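Local structure of 6-aminohexanoate-cyclic-dimer hydrolase (Arthrobacter sp., 3A2Q) at residues T75-G80 and A97-Y102; D81-S86 and S93-D98; Y69-L74 and A101-R106; I47-K52 and F112-K117; Q105-A110 and L226-G231. The protein hydrolyses the cyclic dimer of 6-aminohexanoate, a nylon-6 by-product, to the linear dimer, as a homodimeric member of the amidase family. The protein carries 1 engineered substitution. One frame throughout, in Å; residues are numbered along the deposited sequence.

Interaction 1. Residues T75-G80 and A97-Y102; sequences TVVSQG and ADHDAY
Val-77 O accepts from Ala-101 N at 3.0 Å, and Gly-80 N donates to Ala-97 O at 2.8 Å; these two backbone bonds tie 75-80 to 97-102, although neither segment is a regular strand. Between them a side chain stands in for the main chain: Gln-79 N points almost straight at Asp-100 OD1 (2.8 Å, 175° at the hydrogen), meeting it from above the carboxylate plane. The other oxygen, Asp-100 OD2, forms a salt bridge with Arg-108, so the carboxylate links the loop to helix 102-110. An alanine in place of Asp-100 would probably leave Gln-79 N without its acceptor and Arg-108 without this counter-charge. On the apolar side, Val-77 CB rests on Ala-97 CB at 3.5 Å, while Val-77 CG2 lies 3.6 Å above the ring plane of His-99, offset toward the rim, in a CH-pi contact. The ring is steadied by its ND1, which donates to Asp-98 OD1 at 2.9 Å. Val-76 CB meets Ala-101 CB at 3.7 Å. The two loops are thus joined just before helix 102-110, whose N-cap residue is Ala-101, in the amidase fold just beyond the strand carrying Lys-72, a charge-relay residue by similarity.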
# COMPACT_ATOMS: atom_id res chain seq x y z
N THR A 75 8.22 -5.81 -7.09
CA THR A 75 7.26 -6.85 -7.50
C THR A 75 6.85 -6.78 -8.97
O THR A 75 7.30 -7.59 -9.78
CB THR A 75 5.99 -6.81 -6.61
OG1 THR A 75 6.38 -6.81 -5.23
CG2 THR A 75 5.11 -8.04 -6.87
N VAL A 76 5.97 -5.84 -9.31
CA VAL A 76 5.51 -5.71 -10.68
C VAL A 76 6.58 -4.93 -11.44
O VAL A 76 7.23 -4.06 -10.87
CB VAL A 76 4.16 -4.95 -10.77
CG1 VAL A 76 3.10 -5.71 -10.00
CG2 VAL A 76 4.31 -3.55 -10.23
N VAL A 77 6.76 -5.26 -12.72
CA VAL A 77 7.76 -4.58 -13.53
C VAL A 77 7.18 -4.10 -14.85
O VAL A 77 6.12 -4.55 -15.27
CB VAL A 77 8.97 -5.50 -13.81
CG1 VAL A 77 9.70 -5.81 -12.51
CG2 VAL A 77 8.51 -6.79 -14.48
N SER A 78 7.89 -3.17 -15.49
CA SER A 78 7.48 -2.63 -16.78
C SER A 78 8.57 -2.95 -17.80
O SER A 78 9.76 -2.77 -17.53
CB SER A 78 7.26 -1.12 -16.68
OG SER A 78 8.39 -0.47 -16.12
N GLN A 79 8.16 -3.44 -18.96
CA GLN A 79 9.09 -3.84 -20.03
C GLN A 79 10.10 -2.78 -20.45
O GLN A 79 9.74 -1.64 -20.74
CB GLN A 79 8.29 -4.30 -21.24
CG GLN A 79 9.13 -4.85 -22.38
CD GLN A 79 8.28 -5.43 -23.49
OE1 GLN A 79 7.46 -4.72 -24.09
NE2 GLN A 79 8.46 -6.71 -23.78
N GLY A 80 11.37 -3.17 -20.48
CA GLY A 80 12.43 -2.28 -20.88
C GLY A 80 12.84 -1.19 -19.91
O GLY A 80 13.72 -0.38 -20.21
N ALA A 97 13.83 -4.73 -16.75
CA ALA A 97 12.90 -5.84 -16.88
C ALA A 97 12.62 -6.14 -18.35
O ALA A 97 12.66 -5.25 -19.19
CB ALA A 97 11.60 -5.52 -16.16
N ASP A 98 12.33 -7.40 -18.65
CA ASP A 98 12.07 -7.81 -20.03
C ASP A 98 10.60 -7.97 -20.38
O ASP A 98 10.27 -8.31 -21.52
CB ASP A 98 12.80 -9.12 -20.33
CG ASP A 98 12.45 -10.21 -19.35
OD1 ASP A 98 11.25 -10.47 -19.14
OD2 ASP A 98 13.38 -10.82 -18.77
N HIS A 99 9.70 -7.72 -19.43
CA HIS A 99 8.28 -7.86 -19.70
C HIS A 99 7.40 -6.94 -18.85
O HIS A 99 7.90 -6.25 -17.96
CB HIS A 99 7.84 -9.30 -19.44
CG HIS A 99 7.89 -9.69 -17.99
ND1 HIS A 99 9.07 -9.96 -17.34
CD2 HIS A 99 6.91 -9.78 -17.06
CE1 HIS A 99 8.81 -10.22 -16.06
NE2 HIS A 99 7.51 -10.11 -15.87
N ASP A 100 6.10 -6.96 -19.13
CA ASP A 100 5.13 -6.17 -18.38
C ASP A 100 4.39 -7.11 -17.43
O ASP A 100 4.04 -8.23 -17.81
CB ASP A 100 4.07 -5.54 -19.30
CG ASP A 100 4.57 -4.31 -20.04
OD1 ASP A 100 5.39 -3.57 -19.48
OD2 ASP A 100 4.10 -4.09 -21.18
N ALA A 101 4.16 -6.67 -16.20
CA ALA A 101 3.41 -7.49 -15.26
C ALA A 101 1.96 -7.37 -15.70
O ALA A 101 1.61 -6.43 -16.40
CB ALA A 101 3.57 -6.95 -13.84
N TYR A 102 1.12 -8.33 -15.32
CA TYR A 102 -0.28 -8.27 -15.70
C TYR A 102 -0.90 -6.94 -15.27
O TYR A 102 -1.68 -6.34 -16.00
CB TYR A 102 -1.05 -9.43 -15.07
CG TYR A 102 -0.72 -10.79 -15.64
CD1 TYR A 102 -0.57 -11.90 -14.80
CD2 TYR A 102 -0.59 -10.99 -17.01
CE1 TYR A 102 -0.30 -13.16 -15.31
CE2 TYR A 102 -0.31 -12.26 -17.54
CZ TYR A 102 -0.17 -13.34 -16.67
OH TYR A 102 0.07 -14.61 -17.17
O HOH W 1 11.57 -7.30 -23.55

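Interaction 2. Residues D81-S86 and S93-D98; sequences DINTSS and SGYRAD
Ile-82 faces Arg-96 in a single beta bridge, with their CA atoms 4.3 Å apart, which closes the excursion of the amidase chain around helix 88-93. Two backbone bonds flank the pair: Ala-97 N donates to Asp-81 O at 3.0 Å, and Asn-83 N to Tyr-95 O at 3.2 Å. In the side-chain shell, Ile-82 CD1 sits 3.6 Å above the guanidinium plane of Arg-96, over its centre, and also touches Arg-96 CG. The arginine chain is extended from CG to NE, running out beside the isoleucine. An alanine at Ile-82 would probably open a gap beneath the guanidinium and leave that group freer to shift. Asn-83 runs alongside Tyr-95 in the same direction, with amide and ring planes 52° apart; Asn-83 OD1 is 3.7 Å from Tyr-95 CE2.

Partners farther out position these groups. Arg-96 NH1 is hydrogen-bonded to Gly-80 O, a second hold on the group. Asn-83 ND2 is bonded to Asp-73, and Asp-81 OD2 meets both Lys-52, in a salt bridge, and Ser-78. Tyr-95 packs against Leu-330 and Ile-331 of helix 308-331. Just before Gly-94, where the chain has left the helix, Ser-93 forms an ST turn, its OG accepting from Tyr-95 N at 3.1 Å.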
# COMPACT_ATOMS: atom_id res chain seq x y z
N ASP A 81 12.22 -1.15 -18.73
CA ASP A 81 12.55 -0.13 -17.75
C ASP A 81 13.41 -0.61 -16.59
O ASP A 81 13.42 -1.79 -16.24
CB ASP A 81 11.27 0.50 -17.21
CG ASP A 81 10.39 1.07 -18.30
OD1 ASP A 81 10.93 1.74 -19.21
OD2 ASP A 81 9.16 0.85 -18.26
N ILE A 82 14.15 0.33 -16.01
CA ILE A 82 15.02 0.05 -14.88
C ILE A 82 14.24 -0.59 -13.73
O ILE A 82 13.13 -0.16 -13.42
CB ILE A 82 15.69 1.35 -14.37
CG1 ILE A 82 16.63 1.91 -15.44
CG2 ILE A 82 16.45 1.08 -13.08
CD1 ILE A 82 17.83 1.03 -15.71
N ASN A 83 14.83 -1.61 -13.11
CA ASN A 83 14.19 -2.30 -11.99
C ASN A 83 15.25 -2.53 -10.91
O ASN A 83 16.11 -3.39 -11.06
CB ASN A 83 13.64 -3.65 -12.46
CG ASN A 83 12.93 -4.41 -11.36
OD1 ASN A 83 13.00 -5.63 -11.29
ND2 ASN A 83 12.23 -3.68 -10.50
N THR A 84 15.17 -1.76 -9.83
CA THR A 84 16.15 -1.88 -8.75
C THR A 84 15.66 -2.54 -7.47
O THR A 84 16.43 -3.20 -6.77
CB THR A 84 16.72 -0.50 -8.37
OG1 THR A 84 15.68 0.28 -7.75
CG2 THR A 84 17.22 0.24 -9.60
N SER A 85 14.38 -2.36 -7.16
CA SER A 85 13.81 -2.90 -5.93
C SER A 85 14.60 -2.28 -4.78
O SER A 85 14.65 -2.82 -3.67
CB SER A 85 13.96 -4.43 -5.89
OG SER A 85 13.11 -5.04 -6.84
N SER A 86 15.22 -1.15 -5.08
CA SER A 86 16.04 -0.41 -4.12
C SER A 86 17.21 -1.20 -3.54
O SER A 86 17.58 -1.03 -2.38
CB SER A 86 15.18 0.17 -3.00
OG SER A 86 14.46 1.30 -3.49
N SER A 93 23.84 -2.19 -11.51
CA SER A 93 23.82 -3.11 -12.64
C SER A 93 23.07 -2.55 -13.85
O SER A 93 23.28 -2.99 -14.98
CB SER A 93 23.16 -4.43 -12.24
OG SER A 93 21.75 -4.30 -12.20
N GLY A 94 22.20 -1.58 -13.61
CA GLY A 94 21.43 -0.99 -14.69
C GLY A 94 20.42 -1.97 -15.27
O GLY A 94 19.90 -1.77 -16.36
N TYR A 95 20.14 -3.03 -14.52
CA TYR A 95 19.19 -4.05 -14.95
C TYR A 95 17.85 -3.46 -15.38
O TYR A 95 17.35 -2.51 -14.78
CB TYR A 95 18.95 -5.07 -13.83
CG TYR A 95 17.81 -6.03 -14.10
CD1 TYR A 95 17.90 -6.97 -15.12
CD2 TYR A 95 16.63 -5.97 -13.35
CE1 TYR A 95 16.84 -7.83 -15.40
CE2 TYR A 95 15.56 -6.83 -13.63
CZ TYR A 95 15.67 -7.75 -14.65
OH TYR A 95 14.62 -8.59 -14.95
N ARG A 96 17.28 -4.03 -16.44
CA ARG A 96 15.98 -3.59 -16.95
C ARG A 96 15.10 -4.83 -17.14
O ARG A 96 15.57 -5.86 -17.62
CB ARG A 96 16.14 -2.85 -18.28
CG ARG A 96 16.78 -1.48 -18.15
CD ARG A 96 17.09 -0.88 -19.52
NE ARG A 96 17.71 0.44 -19.40
CZ ARG A 96 17.03 1.58 -19.30
NH1 ARG A 96 15.71 1.58 -19.30
NH2 ARG A 96 17.69 2.73 -19.18
N ALA A 97 13.83 -4.73 -16.75
CA ALA A 97 12.90 -5.84 -16.88
C ALA A 97 12.62 -6.14 -18.35
O ALA A 97 12.66 -5.25 -19.19
CB ALA A 97 11.60 -5.52 -16.16
N ASP A 98 12.33 -7.40 -18.65
CA ASP A 98 12.07 -7.81 -20.03
C ASP A 98 10.60 -7.97 -20.38
O ASP A 98 10.27 -8.31 -21.52
CB ASP A 98 12.80 -9.12 -20.33
CG ASP A 98 12.45 -10.21 -19.35
OD1 ASP A 98 11.25 -10.47 -19.14
OD2 ASP A 98 13.38 -10.82 -18.77

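Interaction 3. Residues Y69-L74 and A101-R106; sequences YLLKDL and AYFVQR
Leu-71 projects from strand 69-72 toward helix 102-106, and its side chain can be followed outward. Its CB leaves the strand on the helix side, and CG is anti to the backbone N (chi1 -168°). Beyond CG the two methyls divide the work. CD2 touches Val-104 CG2 at 3.6 Å, the closest approach between the segments. CD1 reaches the same valine methyl at 4.0 Å and lies 4.2 Å from Phe-103 CD2. The leucine and valine side chains are roughly perpendicular, while leucine and phenylalanine run antiparallel past one another.

Strand 68-72, helix 102-110 and strand 113-118, the parallel neighbour of 68-72 in the sheet, form a beta-alpha-beta crossover, whose long connection also contains helix 88-93. The local axes of strand and helix run antiparallel, at 176°, with a closest approach of 11.0 Å, and strand 68-72 is an inner strand between 113-118 and 165-170.

Two residues before Leu-71, on the same side of the strand, Tyr-69 also reaches the helix. Its CE1 comes up to the edge of the Phe-103 ring, 4.2 Å from CE2, and its OH lies 3.9 Å from both CA and CG2 of Val-104. Phe-103 also meets His-167 of strand 165-170 edge-to-face. Lys-72, a charge-relay residue by similarity, is turned off the helix side, and its NZ is bonded to Ser-150, Ser-151 and Asn-169.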
# COMPACT_ATOMS: atom_id res chain seq x y z
N TYR A 69 -0.27 7.53 -14.14
CA TYR A 69 -0.24 6.77 -12.89
C TYR A 69 1.20 6.38 -12.61
O TYR A 69 2.04 6.38 -13.51
CB TYR A 69 -1.13 5.52 -12.98
CG TYR A 69 -0.47 4.28 -13.51
CD1 TYR A 69 0.05 3.31 -12.64
CD2 TYR A 69 -0.38 4.04 -14.88
CE1 TYR A 69 0.63 2.14 -13.13
CE2 TYR A 69 0.20 2.88 -15.38
CZ TYR A 69 0.70 1.93 -14.50
OH TYR A 69 1.27 0.78 -14.98
N LEU A 70 1.49 6.07 -11.35
CA LEU A 70 2.83 5.69 -10.95
C LEU A 70 2.90 4.25 -10.43
O LEU A 70 1.95 3.75 -9.83
CB LEU A 70 3.34 6.67 -9.88
CG LEU A 70 3.60 8.07 -10.43
CD1 LEU A 70 3.71 9.08 -9.29
CD2 LEU A 70 4.87 8.05 -11.27
N LEU A 71 4.04 3.62 -10.67
CA LEU A 71 4.27 2.23 -10.30
C LEU A 71 5.41 2.09 -9.30
O LEU A 71 6.46 2.71 -9.46
CB LEU A 71 4.61 1.45 -11.58
CG LEU A 71 4.65 -0.07 -11.59
CD1 LEU A 71 3.23 -0.61 -11.46
CD2 LEU A 71 5.27 -0.55 -12.90
N LYS A 72 5.21 1.27 -8.28
CA LYS A 72 6.24 1.05 -7.27
C LYS A 72 7.34 0.21 -7.92
O LYS A 72 7.03 -0.70 -8.69
CB LYS A 72 5.66 0.29 -6.07
CG LYS A 72 6.62 0.08 -4.91
CD LYS A 72 5.93 -0.70 -3.80
CE LYS A 72 6.79 -0.79 -2.54
NZ LYS A 72 6.15 -1.64 -1.49
N ASP A 73 8.60 0.51 -7.63
CA ASP A 73 9.69 -0.26 -8.21
C ASP A 73 9.96 -1.52 -7.39
O ASP A 73 11.07 -1.73 -6.90
CB ASP A 73 10.96 0.59 -8.33
CG ASP A 73 12.08 -0.15 -9.05
OD1 ASP A 73 11.79 -0.87 -10.02
OD2 ASP A 73 13.26 0.01 -8.65
N LEU A 74 8.92 -2.34 -7.26
CA LEU A 74 9.00 -3.59 -6.52
C LEU A 74 7.89 -4.53 -6.99
O LEU A 74 6.76 -4.09 -7.27
CB LEU A 74 8.82 -3.32 -5.02
CG LEU A 74 9.09 -4.49 -4.07
CD1 LEU A 74 10.58 -4.83 -4.05
CD2 LEU A 74 8.62 -4.12 -2.67
N ALA A 101 4.16 -6.67 -16.20
CA ALA A 101 3.41 -7.49 -15.26
C ALA A 101 1.96 -7.37 -15.70
O ALA A 101 1.61 -6.43 -16.40
CB ALA A 101 3.57 -6.95 -13.84
N TYR A 102 1.12 -8.33 -15.32
CA TYR A 102 -0.28 -8.27 -15.70
C TYR A 102 -0.90 -6.94 -15.27
O TYR A 102 -1.68 -6.34 -16.00
CB TYR A 102 -1.05 -9.43 -15.07
CG TYR A 102 -0.72 -10.79 -15.64
CD1 TYR A 102 -0.57 -11.90 -14.80
CD2 TYR A 102 -0.59 -10.99 -17.01
CE1 TYR A 102 -0.30 -13.16 -15.31
CE2 TYR A 102 -0.31 -12.26 -17.54
CZ TYR A 102 -0.17 -13.34 -16.67
OH TYR A 102 0.07 -14.61 -17.17
N PHE A 103 -0.55 -6.48 -14.07
CA PHE A 103 -1.07 -5.22 -13.54
C PHE A 103 -0.79 -4.09 -14.53
O PHE A 103 -1.68 -3.31 -14.86
CB PHE A 103 -0.40 -4.88 -12.20
CG PHE A 103 -0.98 -3.66 -11.52
CD1 PHE A 103 -2.00 -3.79 -10.59
CD2 PHE A 103 -0.51 -2.38 -11.82
CE1 PHE A 103 -2.55 -2.66 -9.96
CE2 PHE A 103 -1.05 -1.25 -11.20
CZ PHE A 103 -2.08 -1.40 -10.27
N VAL A 104 0.46 -4.01 -14.99
CA VAL A 104 0.86 -2.97 -15.94
C VAL A 104 0.10 -3.05 -17.26
O VAL A 104 -0.32 -2.03 -17.79
CB VAL A 104 2.38 -3.04 -16.21
CG1 VAL A 104 2.76 -2.07 -17.32
CG2 VAL A 104 3.15 -2.68 -14.94
N GLN A 105 -0.10 -4.26 -17.77
CA GLN A 105 -0.83 -4.43 -19.02
C GLN A 105 -2.28 -3.99 -18.88
O GLN A 105 -2.83 -3.32 -19.76
CB GLN A 105 -0.80 -5.89 -19.47
CG GLN A 105 0.60 -6.45 -19.67
CD GLN A 105 0.57 -7.87 -20.21
OE1 GLN A 105 -0.19 -8.71 -19.74
NE2 GLN A 105 1.41 -8.14 -21.20
N ARG A 106 -2.90 -4.36 -17.76
CA ARG A 106 -4.28 -4.00 -17.48
C ARG A 106 -4.49 -2.49 -17.41
O ARG A 106 -5.48 -1.97 -17.92
CB ARG A 106 -4.74 -4.63 -16.15
CG ARG A 106 -5.07 -6.13 -16.21
CD ARG A 106 -6.23 -6.41 -17.17
NE ARG A 106 -6.77 -7.76 -17.01
CZ ARG A 106 -7.54 -8.14 -15.99
NH1 ARG A 106 -7.86 -7.28 -15.03
NH2 ARG A 106 -7.98 -9.39 -15.92

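Interaction 4. Residues I47-K52 and F112-K117; sequences IPLFEK and FVLLGK
Leu-115 O accepts from Leu-49 N at 2.8 Å, the shortest polar bond between 47-52 and 112-117. Lys-117 N donates to Ile-47 O at 2.9 Å. A weak return bond runs from Ile-47 N to Lys-117 O at 3.4 Å. Ile-47 and Lys-117 are thus an antiparallel hydrogen-bonded pair, and Pro-48 with Gly-116 a non-hydrogen-bonded one. The CA atoms of Pro-48 and Gly-116 come within 4.3 Å, and a CB on Gly-116 would clash with Ile-47 O. The pairing makes 45-48 an edge strand of the mixed sheet of the amidase fold, beside 113-118, just before the chain enters helix 50-59, with Leu-49 as its N-cap residue. Leu-49 has the most surface buried of any residue here: its CG packs on Gly-116 CA, and its CD1 meets Leu-114 CG at 3.6 Å. Phe-50 brings its ring edge to Leu-115, with CD1 and the leucine CD1 3.7 Å apart, while Ile-32 and Val-35 of helix 24-42 touch the same phenylalanine. Ile-47 and Lys-117 lie side by side, CD1 to CD at 3.9 Å. The extended lysine chain continues to NZ, which is held by Asp-73 in a salt bridge and by Ile-82 O.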
# COMPACT_ATOMS: atom_id res chain seq x y z
N ILE A 47 12.30 7.02 -10.77
CA ILE A 47 12.58 6.65 -12.15
C ILE A 47 11.51 7.22 -13.07
O ILE A 47 10.50 6.57 -13.33
CB ILE A 47 12.59 5.12 -12.34
CG1 ILE A 47 13.61 4.48 -11.39
CG2 ILE A 47 12.93 4.78 -13.78
CD1 ILE A 47 13.50 2.96 -11.30
N PRO A 48 11.72 8.45 -13.56
CA PRO A 48 10.74 9.07 -14.46
C PRO A 48 10.70 8.31 -15.79
O PRO A 48 11.71 7.81 -16.26
CB PRO A 48 11.27 10.49 -14.63
CG PRO A 48 12.74 10.35 -14.41
CD PRO A 48 12.81 9.39 -13.25
N LEU A 49 9.51 8.23 -16.37
CA LEU A 49 9.31 7.55 -17.65
C LEU A 49 8.46 8.46 -18.53
O LEU A 49 7.45 8.03 -19.08
CB LEU A 49 8.58 6.22 -17.43
CG LEU A 49 9.27 5.19 -16.54
CD1 LEU A 49 8.33 4.01 -16.30
CD2 LEU A 49 10.56 4.72 -17.18
N PHE A 50 8.89 9.71 -18.66
CA PHE A 50 8.16 10.68 -19.45
C PHE A 50 8.03 10.33 -20.94
O PHE A 50 6.99 10.59 -21.55
CB PHE A 50 8.79 12.07 -19.30
CG PHE A 50 8.95 12.50 -17.87
CD1 PHE A 50 7.94 12.27 -16.93
CD2 PHE A 50 10.11 13.16 -17.45
CE1 PHE A 50 8.09 12.69 -15.61
CE2 PHE A 50 10.26 13.58 -16.14
CZ PHE A 50 9.25 13.35 -15.21
N GLU A 51 9.06 9.74 -21.52
CA GLU A 51 8.99 9.37 -22.93
C GLU A 51 7.96 8.27 -23.16
O GLU A 51 7.11 8.39 -24.04
CB GLU A 51 10.37 8.94 -23.44
CG GLU A 51 11.42 10.04 -23.33
CD GLU A 51 11.02 11.33 -24.03
OE1 GLU A 51 11.72 12.34 -23.86
OE2 GLU A 51 9.99 11.33 -24.75
N LYS A 52 8.03 7.20 -22.37
CA LYS A 52 7.06 6.12 -22.51
C LYS A 52 5.67 6.69 -22.27
O LYS A 52 4.73 6.39 -22.99
CB LYS A 52 7.33 5.00 -21.51
CG LYS A 52 6.20 3.97 -21.46
CD LYS A 52 6.51 2.78 -20.57
CE LYS A 52 7.53 1.85 -21.22
NZ LYS A 52 7.68 0.58 -20.45
N PHE A 112 -4.58 4.30 -19.01
CA PHE A 112 -3.62 4.96 -18.13
C PHE A 112 -2.25 5.00 -18.80
O PHE A 112 -1.93 4.13 -19.61
CB PHE A 112 -3.51 4.19 -16.80
CG PHE A 112 -4.68 4.38 -15.87
CD1 PHE A 112 -4.85 5.56 -15.16
CD2 PHE A 112 -5.62 3.36 -15.70
CE1 PHE A 112 -5.93 5.74 -14.30
CE2 PHE A 112 -6.71 3.53 -14.84
CZ PHE A 112 -6.86 4.71 -14.14
N VAL A 113 -1.44 6.00 -18.48
CA VAL A 113 -0.10 6.10 -19.05
C VAL A 113 0.94 5.99 -17.93
O VAL A 113 0.85 6.69 -16.92
CB VAL A 113 0.10 7.43 -19.85
CG1 VAL A 113 -1.04 7.61 -20.86
CG2 VAL A 113 0.17 8.63 -18.92
N LEU A 114 1.91 5.10 -18.11
CA LEU A 114 2.95 4.90 -17.10
C LEU A 114 3.90 6.09 -17.05
O LEU A 114 4.75 6.25 -17.93
CB LEU A 114 3.73 3.62 -17.40
CG LEU A 114 4.80 3.25 -16.37
CD1 LEU A 114 4.19 3.26 -14.98
CD2 LEU A 114 5.38 1.88 -16.70
N LEU A 115 3.75 6.91 -16.01
CA LEU A 115 4.56 8.11 -15.84
C LEU A 115 5.94 7.86 -15.23
O LEU A 115 6.87 8.62 -15.47
CB LEU A 115 3.80 9.12 -14.98
CG LEU A 115 4.41 10.52 -14.85
CD1 LEU A 115 4.46 11.18 -16.23
CD2 LEU A 115 3.58 11.36 -13.89
N GLY A 116 6.06 6.81 -14.42
CA GLY A 116 7.33 6.52 -13.79
C GLY A 116 7.21 5.57 -12.61
O GLY A 116 6.13 5.07 -12.32
N LYS A 117 8.33 5.33 -11.93
CA LYS A 117 8.35 4.44 -10.78
C LYS A 117 8.62 5.19 -9.47
O LYS A 117 9.32 6.19 -9.46
CB LYS A 117 9.40 3.35 -10.96
CG LYS A 117 9.14 2.41 -12.12
CD LYS A 117 10.12 1.26 -12.06
CE LYS A 117 9.77 0.14 -13.01
NZ LYS A 117 10.60 -1.05 -12.68

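Interaction 5. Residues Q105-A110 and L226-G231; sequences QRMRAA and LDVVSG
Arg-106 and Val-228 bury the most surface where the flank of helix 102-110 packs on the C-terminal end of helix 219-229 within the amidase fold. A bend at chi2 (-62°) sets the arginine CD beside Val-228 O, 3.6 Å away; farther out, NH1 donates to two carbonyls, Val-228 O and Ser-230 O, each at 2.9 Å. Ser-230 O lies in the guanidinium plane; Val-228 O is tilted 16° from it. A weak bond from NH2 also reaches Ser-230 O. A positive group held by carbonyls at the C-terminal end of a helix is likely to be favoured by the helix dipole. Arg-233 lies close by with like charge, which these acceptors may help to offset.

Val-228 has its CG1 anti to the backbone N, and this methyl meets Ala-110 CB at 3.5 Å as well as Arg-106 O; its CG2 reaches the same alanine methyl. Val-229, third in buried area, turns its CG1 to Met-107 SD at 3.8 Å, the two side chains crossing obliquely. Met-107 also crosses Val-228 at about a right angle. Leu-226 O takes two donors from opposite faces of its plane, Ser-230 N at 3.1 Å and Ser-230 OG at 2.7 Å.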
# COMPACT_ATOMS: atom_id res chain seq x y z
N GLN A 105 -0.10 -4.26 -17.77
CA GLN A 105 -0.83 -4.43 -19.02
C GLN A 105 -2.28 -3.99 -18.88
O GLN A 105 -2.83 -3.32 -19.76
CB GLN A 105 -0.80 -5.89 -19.47
CG GLN A 105 0.60 -6.45 -19.67
CD GLN A 105 0.57 -7.87 -20.21
OE1 GLN A 105 -0.19 -8.71 -19.74
NE2 GLN A 105 1.41 -8.14 -21.20
N ARG A 106 -2.90 -4.36 -17.76
CA ARG A 106 -4.28 -4.00 -17.48
C ARG A 106 -4.49 -2.49 -17.41
O ARG A 106 -5.48 -1.97 -17.92
CB ARG A 106 -4.74 -4.63 -16.15
CG ARG A 106 -5.07 -6.13 -16.21
CD ARG A 106 -6.23 -6.41 -17.17
NE ARG A 106 -6.77 -7.76 -17.01
CZ ARG A 106 -7.54 -8.14 -15.99
NH1 ARG A 106 -7.86 -7.28 -15.03
NH2 ARG A 106 -7.98 -9.39 -15.92
N MET A 107 -3.55 -1.79 -16.78
CA MET A 107 -3.63 -0.33 -16.66
C MET A 107 -3.53 0.36 -18.02
O MET A 107 -4.29 1.29 -18.31
CB MET A 107 -2.51 0.18 -15.75
CG MET A 107 -2.71 -0.15 -14.26
SD MET A 107 -4.15 0.66 -13.54
CE MET A 107 -3.44 2.28 -13.15
N ARG A 108 -2.59 -0.09 -18.85
CA ARG A 108 -2.40 0.49 -20.17
C ARG A 108 -3.63 0.26 -21.06
O ARG A 108 -4.03 1.15 -21.81
CB ARG A 108 -1.16 -0.11 -20.85
CG ARG A 108 -0.82 0.54 -22.18
CD ARG A 108 0.52 0.07 -22.72
NE ARG A 108 0.51 -1.33 -23.12
CZ ARG A 108 1.28 -2.27 -22.58
NH1 ARG A 108 2.13 -1.96 -21.60
NH2 ARG A 108 1.21 -3.52 -23.02
N ALA A 109 -4.22 -0.93 -20.98
CA ALA A 109 -5.40 -1.25 -21.77
C ALA A 109 -6.57 -0.37 -21.35
O ALA A 109 -7.48 -0.11 -22.14
CB ALA A 109 -5.76 -2.72 -21.61
N ALA A 110 -6.54 0.08 -20.10
CA ALA A 110 -7.61 0.92 -19.57
C ALA A 110 -7.45 2.38 -20.00
O ALA A 110 -8.39 3.16 -19.89
CB ALA A 110 -7.62 0.84 -18.04
N LEU A 226 -10.10 -1.09 -9.25
CA LEU A 226 -10.35 -2.50 -8.98
C LEU A 226 -10.96 -3.17 -10.21
O LEU A 226 -10.63 -4.30 -10.54
CB LEU A 226 -11.30 -2.67 -7.80
CG LEU A 226 -10.67 -2.57 -6.41
CD1 LEU A 226 -11.75 -2.59 -5.34
CD2 LEU A 226 -9.70 -3.72 -6.23
N ASP A 227 -11.86 -2.46 -10.88
CA ASP A 227 -12.50 -3.01 -12.07
C ASP A 227 -11.48 -3.20 -13.18
O ASP A 227 -11.66 -4.04 -14.07
CB ASP A 227 -13.61 -2.08 -12.57
CG ASP A 227 -14.77 -2.00 -11.60
OD1 ASP A 227 -15.00 -2.98 -10.86
OD2 ASP A 227 -15.47 -0.96 -11.60
N VAL A 228 -10.40 -2.44 -13.12
CA VAL A 228 -9.35 -2.51 -14.12
C VAL A 228 -8.33 -3.63 -13.91
O VAL A 228 -8.01 -4.38 -14.84
CB VAL A 228 -8.58 -1.17 -14.23
CG1 VAL A 228 -7.45 -1.28 -15.24
CG2 VAL A 228 -9.53 -0.05 -14.61
N VAL A 229 -7.82 -3.76 -12.68
CA VAL A 229 -6.78 -4.73 -12.40
C VAL A 229 -7.12 -6.02 -11.68
O VAL A 229 -6.23 -6.82 -11.40
CB VAL A 229 -5.61 -4.07 -11.62
CG1 VAL A 229 -5.10 -2.85 -12.38
CG2 VAL A 229 -6.09 -3.66 -10.22
N SER A 230 -8.39 -6.25 -11.38
CA SER A 230 -8.78 -7.46 -10.66
C SER A 230 -9.05 -8.68 -11.55
O SER A 230 -9.14 -8.57 -12.77
CB SER A 230 -10.02 -7.18 -9.80
OG SER A 230 -9.74 -6.20 -8.82
N GLY A 231 -9.15 -9.85 -10.92
CA GLY A 231 -9.43 -11.07 -11.66
C GLY A 231 -8.32 -12.11 -11.65
O GLY A 231 -7.14 -11.78 -11.56

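Overall arrangement
Interactions 1 to 4 all lie between residues 47 and 117: interaction 4 encloses interaction 3, which in turn encloses interaction 2 and ends on the same stretch as interaction 1. Interaction 5 crosses interaction 4 along the chain and reaches forward to helix 219-229. Strands 68-72 and 113-118 are sheet neighbours, joining interactions 3 and 4, whose centres lie about 10 Å apart; helix 102-110 serves both interactions 3 and 5. The loops of interactions 1 and 2, with centres about 10 Å apart, share Ala-97 and Asp-98, whereas the centres of interactions 2 and 5 are about 23 Å apart and the two do not touch. Asp-73, Asp-81, Lys-52 and Lys-117 link these loops to strands 68-72 and 113-118 and to helix 50-59, near Lys-72.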